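Local coordinates for gamma-glutamyltransferase 1 Threonine peptidase. MEROPS family T03 (Pseudomonas nitroreducens, PDB 7D9E), which transfers the gamma-glutamyl group of glutathione and related compounds to amino acids or to water, at the interface of chains B and A. Residues are numbered along the deposited sequence; one frame, centred on the assembly and turned at random. Chains: chain A, Gamma-glutamyltransferase 1 Threonine peptidase. MEROPS family T03; chain B, Gamma-glutamyltransferase 1 Threonine peptidase. MEROPS family T03.

The interface of chains B and A. Residues chain B 293-295, 299; chain A 106-107, 111, 113, 121-122.
B:Leu294 lays its CB over the centre of the A:Phe111 ring, 3.7 Å from the centroid, and this CH-pi contact illustrates how a short loop can key one subunit into another. With CG anti to the backbone N (chi1 171°), the leucine reaches past the ring toward A:Asn107 and A:Leu113. There its two methyls flank the amide oxygen OD1 of A:Asn107; CD2 also meets CD1 of A:Leu113 at 3.7 Å, and CD1 also lies near the phenylalanine ring. The phenylalanine is engaged at its rim as well, because B:Tyr299 brings CE1 to the ring edge, 3.6 Å from A:Phe111 CE2, with the two ring planes turned 72° apart. Face and edge contacts together should restrict rotation of this aromatic side chain.

Polar groups border the apolar core. The phenol OH of B:Tyr299 accepts a hydrogen bond from A:Asn106 ND2 at 3.0 Å, the amide standing nearly perpendicular to the tyrosine ring. The same hydroxyl is joined through a water to OD1 of A:Asn107, so one phenol oxygen ties together neighbouring residues of a helix.

The looser side lies around B:Asn295 and A:Gln122. The asparagine ND2 donates to the backbone O of A:Gln122 at 2.9 Å, a bent bond (140° at H) whose donor is tilted from the carbonyl plane. The extended glutamine side chain runs out to NE2, which contacts a second water at 2.7 Å; that water also bonds the backbone O of B:Asn295. This side relies more on polar and water-mediated links, the leucine and aromatic side on close apolar packing.

The patch joins the large subunit, chain B, to the small subunit, chain A, the two products of autocatalytic cleavage of one precursor. Its centre is about 23 Å from the nucleophile A:Thr1, and it may serve to hold the subunits together. Chain B supplies the loop before helix 297-317 and that helix's first turn; chain A supplies the end of helix 97-109 and loops flanking helix 115-120.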
loop_
_atom_site.group_PDB
_atom_site.type_symbol
_atom_site.label_atom_id
_atom_site.label_comp_id
_atom_site.label_asym_id
_atom_site.label_seq_id
_atom_site.Cartn_x
_atom_site.Cartn_y
_atom_site.Cartn_z
ATOM N N GLU B 293 7.243 13.948 24.656
ATOM C CA GLU B 293 6.205 14.544 23.839
ATOM C C GLU B 293 6.271 14.074 22.391
ATOM O O GLU B 293 7.348 13.808 21.835
ATOM C CB GLU B 293 6.295 16.065 23.894
ATOM C CG GLU B 293 5.892 16.615 25.259
ATOM C CD GLU B 293 5.972 18.112 25.326
ATOM O OE1 GLU B 293 6.951 18.687 24.806
ATOM O OE2 GLU B 293 5.026 18.716 25.866
ATOM N N LEU B 294 5.089 13.979 21.785
ATOM C CA LEU B 294 4.982 13.559 20.395
ATOM C C LEU B 294 5.812 14.481 19.517
ATOM O O LEU B 294 5.691 15.711 19.592
ATOM C CB LEU B 294 3.522 13.611 19.957
ATOM C CG LEU B 294 3.178 13.415 18.493
ATOM C CD1 LEU B 294 3.683 12.060 18.019
ATOM C CD2 LEU B 294 1.672 13.525 18.276
ATOM N N ASN B 295 6.663 13.871 18.694
ATOM C CA ASN B 295 7.477 14.543 17.687
ATOM C C ASN B 295 8.508 15.485 18.287
ATOM O O ASN B 295 9.018 16.387 17.599
ATOM C CB ASN B 295 6.606 15.209 16.623
ATOM C CG ASN B 295 5.960 14.196 15.731
ATOM O OD1 ASN B 295 6.511 13.121 15.541
ATOM N ND2 ASN B 295 4.769 14.517 15.216
ATOM N N TYR B 299 11.505 11.669 20.970
ATOM C CA TYR B 299 10.513 10.744 20.434
ATOM C C TYR B 299 10.940 10.235 19.069
ATOM O O TYR B 299 10.903 9.030 18.800
ATOM C CB TYR B 299 9.166 11.464 20.313
ATOM C CG TYR B 299 8.047 10.586 19.799
ATOM C CD1 TYR B 299 7.438 9.657 20.627
ATOM C CD2 TYR B 299 7.612 10.665 18.473
ATOM C CE1 TYR B 299 6.425 8.833 20.175
ATOM C CE2 TYR B 299 6.600 9.857 18.017
ATOM C CZ TYR B 299 6.007 8.935 18.874
ATOM O OH TYR B 299 4.981 8.131 18.442
ATOM N N ASN A 106 0.325 5.104 17.417
ATOM C CA ASN A 106 0.857 5.723 18.630
ATOM C C ASN A 106 0.056 6.970 18.998
ATOM O O ASN A 106 -0.240 7.202 20.170
ATOM C CB ASN A 106 2.320 6.120 18.441
ATOM C CG ASN A 106 3.240 4.919 18.300
ATOM O OD1 ASN A 106 2.862 3.788 18.572
ATOM N ND2 ASN A 106 4.479 5.192 17.945
ATOM N N ASN A 107 -0.311 7.767 18.000
ATOM C CA ASN A 107 -1.037 9.010 18.264
ATOM C C ASN A 107 -2.416 8.736 18.844
ATOM O O ASN A 107 -2.867 9.450 19.752
ATOM C CB ASN A 107 -1.144 9.777 16.949
ATOM C CG ASN A 107 0.203 10.232 16.448
ATOM O OD1 ASN A 107 1.207 10.101 17.154
ATOM N ND2 ASN A 107 0.240 10.779 15.240
ATOM N N PHE A 111 -0.890 8.712 22.714
ATOM C CA PHE A 111 -1.115 10.130 22.982
ATOM C C PHE A 111 -2.585 10.492 23.080
ATOM O O PHE A 111 -2.907 11.613 23.498
ATOM C CB PHE A 111 -0.400 10.992 21.941
ATOM C CG PHE A 111 1.091 10.867 22.007
ATOM C CD1 PHE A 111 1.808 11.505 22.998
ATOM C CD2 PHE A 111 1.773 10.082 21.088
ATOM C CE1 PHE A 111 3.174 11.385 23.083
ATOM C CE2 PHE A 111 3.152 9.947 21.161
ATOM C CZ PHE A 111 3.850 10.602 22.170
ATOM N N LEU A 113 -4.896 11.141 20.949
ATOM C CA LEU A 113 -5.312 12.269 20.135
ATOM C C LEU A 113 -6.621 11.963 19.414
ATOM O O LEU A 113 -6.886 10.808 19.050
ATOM C CB LEU A 113 -4.257 12.617 19.098
ATOM C CG LEU A 113 -2.940 13.187 19.626
ATOM C CD1 LEU A 113 -1.992 13.434 18.466
ATOM C CD2 LEU A 113 -3.188 14.471 20.402
ATOM N N ALA A 121 -1.044 14.964 12.184
ATOM C CA ALA A 121 0.240 15.195 12.821
ATOM C C ALA A 121 1.403 14.930 11.873
ATOM O O ALA A 121 1.365 14.017 11.034
ATOM C CB ALA A 121 0.367 14.325 14.068
ATOM N N GLN A 122 2.473 15.708 12.060
ATOM C CA GLN A 122 3.738 15.438 11.394
ATOM C C GLN A 122 4.126 13.971 11.533
ATOM O O GLN A 122 4.000 13.382 12.609
ATOM C CB GLN A 122 4.830 16.294 12.038
ATOM C CG GLN A 122 6.214 16.114 11.457
ATOM C CD GLN A 122 7.204 17.034 12.142
ATOM O OE1 GLN A 122 7.808 17.934 11.525
ATOM N NE2 GLN A 122 7.338 16.848 13.432
HETATM O O HOH W 1 3.725 9.095 16.303
HETATM O O HOH W 2 8.788 18.065 15.339
#